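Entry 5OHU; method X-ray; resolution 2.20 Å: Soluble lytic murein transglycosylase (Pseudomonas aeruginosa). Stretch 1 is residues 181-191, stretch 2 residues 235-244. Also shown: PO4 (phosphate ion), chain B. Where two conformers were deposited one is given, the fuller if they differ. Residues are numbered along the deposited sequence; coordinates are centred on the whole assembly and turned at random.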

# COMPACT_ATOMS: atom_id res chain seq x y z
N VAL A 181 -20.42 -20.72 12.45
CA VAL A 181 -20.44 -19.63 13.42
C VAL A 181 -19.07 -19.51 14.08
O VAL A 181 -18.51 -18.41 14.21
CB VAL A 181 -21.54 -19.85 14.48
CG1 VAL A 181 -21.62 -18.64 15.42
CG2 VAL A 181 -22.87 -20.11 13.80
N TRP A 182 -18.52 -20.65 14.51
CA TRP A 182 -17.21 -20.66 15.15
C TRP A 182 -16.12 -20.08 14.25
O TRP A 182 -15.35 -19.22 14.69
CB TRP A 182 -16.87 -22.09 15.58
CG TRP A 182 -15.54 -22.20 16.29
CD1 TRP A 182 -14.36 -22.60 15.75
CD2 TRP A 182 -15.27 -21.88 17.66
NE1 TRP A 182 -13.37 -22.57 16.70
CE2 TRP A 182 -13.90 -22.13 17.88
CE3 TRP A 182 -16.05 -21.42 18.72
CZ2 TRP A 182 -13.29 -21.94 19.13
CZ3 TRP A 182 -15.45 -21.23 19.96
CH2 TRP A 182 -14.08 -21.49 20.16
N LYS A 183 -16.05 -20.53 12.99
CA LYS A 183 -15.06 -19.96 12.08
C LYS A 183 -15.17 -18.45 12.01
O LYS A 183 -14.15 -17.75 12.00
CB LYS A 183 -15.24 -20.49 10.65
CG LYS A 183 -14.54 -21.73 10.21
CD LYS A 183 -15.38 -22.91 10.47
CE LYS A 183 -14.87 -24.12 9.71
NZ LYS A 183 -13.37 -24.17 9.82
N ARG A 184 -16.39 -17.93 11.89
CA ARG A 184 -16.50 -16.49 11.74
C ARG A 184 -16.12 -15.78 13.03
O ARG A 184 -15.52 -14.71 13.01
CB ARG A 184 -17.91 -16.09 11.29
CG ARG A 184 -17.95 -14.64 10.83
CD ARG A 184 -19.35 -14.13 10.61
NE ARG A 184 -19.30 -12.75 10.15
CZ ARG A 184 -20.36 -11.96 9.99
NH1 ARG A 184 -21.59 -12.41 10.25
NH2 ARG A 184 -20.19 -10.73 9.57
N LEU A 185 -16.48 -16.37 14.17
CA LEU A 185 -16.04 -15.85 15.45
C LEU A 185 -14.53 -15.68 15.47
O LEU A 185 -14.02 -14.63 15.85
CB LEU A 185 -16.53 -16.79 16.56
CG LEU A 185 -16.17 -16.66 18.04
CD1 LEU A 185 -15.91 -15.25 18.46
CD2 LEU A 185 -17.34 -17.23 18.84
N LYS A 186 -13.81 -16.71 15.03
CA LYS A 186 -12.35 -16.64 15.00
C LYS A 186 -11.88 -15.47 14.13
O LYS A 186 -11.01 -14.68 14.55
CB LYS A 186 -11.82 -17.98 14.51
CG LYS A 186 -10.32 -18.18 14.59
CD LYS A 186 -9.96 -19.62 14.23
CE LYS A 186 -8.65 -19.71 13.46
NZ LYS A 186 -8.22 -21.11 13.22
N LEU A 187 -12.47 -15.32 12.94
CA LEU A 187 -12.11 -14.23 12.05
C LEU A 187 -12.43 -12.88 12.67
O LEU A 187 -11.67 -11.92 12.49
CB LEU A 187 -12.86 -14.37 10.73
CG LEU A 187 -12.48 -15.62 9.95
CD1 LEU A 187 -13.40 -15.84 8.75
CD2 LEU A 187 -11.04 -15.48 9.51
N ALA A 188 -13.56 -12.78 13.37
CA ALA A 188 -13.91 -11.52 14.02
C ALA A 188 -12.93 -11.20 15.14
O ALA A 188 -12.55 -10.04 15.33
CB ALA A 188 -15.34 -11.58 14.55
N ALA A 189 -12.51 -12.23 15.88
CA ALA A 189 -11.54 -12.02 16.95
C ALA A 189 -10.20 -11.61 16.38
O ALA A 189 -9.53 -10.72 16.93
CB ALA A 189 -11.41 -13.29 17.80
N GLU A 190 -9.80 -12.21 15.25
CA GLU A 190 -8.54 -11.84 14.60
C GLU A 190 -8.55 -10.39 14.15
O GLU A 190 -7.55 -9.68 14.27
CB GLU A 190 -8.27 -12.77 13.41
CG GLU A 190 -7.85 -14.17 13.82
CD GLU A 190 -7.90 -15.17 12.68
OE1 GLU A 190 -8.46 -14.83 11.62
OE2 GLU A 190 -7.40 -16.31 12.84
N ALA A 191 -9.67 -9.92 13.61
CA ALA A 191 -9.79 -8.56 13.12
C ALA A 191 -10.09 -7.57 14.24
O ALA A 191 -10.32 -6.39 13.95
CB ALA A 191 -10.87 -8.47 12.05
N HIS A 235 -10.56 -29.32 20.06
CA HIS A 235 -10.15 -28.41 19.00
C HIS A 235 -10.51 -26.97 19.32
O HIS A 235 -9.80 -26.04 18.91
CB HIS A 235 -10.79 -28.86 17.68
CG HIS A 235 -10.42 -30.25 17.27
ND1 HIS A 235 -11.24 -31.04 16.47
CD2 HIS A 235 -9.32 -31.00 17.53
CE1 HIS A 235 -10.66 -32.21 16.27
NE2 HIS A 235 -9.50 -32.21 16.90
N ALA A 236 -11.62 -26.76 20.04
CA ALA A 236 -12.00 -25.41 20.40
C ALA A 236 -10.92 -24.75 21.25
O ALA A 236 -10.47 -23.63 20.96
CB ALA A 236 -13.34 -25.42 21.15
N THR A 237 -10.45 -25.45 22.28
CA THR A 237 -9.41 -24.91 23.13
C THR A 237 -8.12 -24.69 22.34
O THR A 237 -7.43 -23.67 22.53
CB THR A 237 -9.21 -25.84 24.33
OG1 THR A 237 -10.46 -25.95 25.03
CG2 THR A 237 -8.14 -25.31 25.27
N ALA A 238 -7.81 -25.58 21.41
CA ALA A 238 -6.64 -25.38 20.56
C ALA A 238 -6.80 -24.16 19.67
O ALA A 238 -5.82 -23.45 19.41
CB ALA A 238 -6.38 -26.62 19.69
N ASP A 239 -8.01 -23.90 19.17
CA ASP A 239 -8.27 -22.68 18.41
C ASP A 239 -8.11 -21.45 19.28
O ASP A 239 -7.50 -20.46 18.86
CB ASP A 239 -9.67 -22.73 17.81
CG ASP A 239 -9.68 -23.28 16.40
OD1 ASP A 239 -8.71 -23.03 15.65
OD2 ASP A 239 -10.66 -23.95 16.04
N VAL A 240 -8.65 -21.48 20.49
CA VAL A 240 -8.48 -20.34 21.39
C VAL A 240 -7.00 -20.06 21.60
O VAL A 240 -6.53 -18.93 21.43
CB VAL A 240 -9.19 -20.59 22.73
CG1 VAL A 240 -8.81 -19.51 23.74
CG2 VAL A 240 -10.70 -20.59 22.48
N VAL A 241 -6.23 -21.10 21.94
CA VAL A 241 -4.83 -20.92 22.27
C VAL A 241 -4.04 -20.47 21.05
O VAL A 241 -3.20 -19.57 21.14
CB VAL A 241 -4.28 -22.22 22.89
CG1 VAL A 241 -2.76 -22.21 22.92
CG2 VAL A 241 -4.85 -22.38 24.30
N GLY A 242 -4.33 -21.04 19.89
CA GLY A 242 -3.58 -20.68 18.70
C GLY A 242 -3.78 -19.23 18.32
O GLY A 242 -2.83 -18.54 17.94
N LEU A 243 -5.02 -18.75 18.42
CA LEU A 243 -5.29 -17.34 18.17
C LEU A 243 -4.50 -16.47 19.14
O LEU A 243 -3.86 -15.48 18.74
CB LEU A 243 -6.79 -17.05 18.27
CG LEU A 243 -7.18 -15.63 17.87
CD1 LEU A 243 -8.43 -15.66 17.02
CD2 LEU A 243 -7.41 -14.77 19.09
N GLY A 244 -4.52 -16.84 20.42
CA GLY A 244 -3.80 -16.05 21.41
C GLY A 244 -2.30 -16.04 21.18
O GLY A 244 -1.65 -15.00 21.32
P PO4 B . -23.82 -9.36 9.84
O1 PO4 B . -24.31 -8.50 10.97
O2 PO4 B . -22.41 -8.96 9.49
O3 PO4 B . -23.88 -10.81 10.27
O4 PO4 B . -24.70 -9.17 8.63
O HOH W 1 -6.46 -20.52 15.55
O HOH W 2 -11.23 -22.60 12.88

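When two helices run side by side at a distance too great for backbones to touch, side chains, some of them long, make most of the bridge, and a partly exposed carboxylate can serve as their common anchor. The helices 181-190 and 235-244 of this transglycosylase illustrate the principle: they run nearly parallel, at 17°, with axes no closer than 11.1 Å. Asp239 points toward the other helix and divides its two oxygens between residues one turn apart. Trp182 NE1 donates a hydrogen bond to Asp239 OD2 (3.1 Å, 161° at the hydrogen), the oxygen lying near the plane of the indole, where the N-H projects. Lys186, largely extended, brings NZ to 3.1 Å from Asp239 OD1, a salt bridge that adds charge attraction to a hydrogen bond. Two waters accept weak hydrogen bonds from Lys186 NZ and donate weak ones to Asp239, one to its backbone O and the other to OD2.

Apolar packing continues the contact along both helices. The benzo part of the indole reaches the second helix, with Trp182 CZ2 4.0 Å from Ala236 CB and Trp182 CH2 4.2 Å from Val240 CG2. Further along, Leu243 packs against the first helix: its CD1 lies 3.9 Å from Ala189 CB and 3.6 Å from Glu190 CG, so even the aliphatic portion of an acidic side chain contributes to the packing.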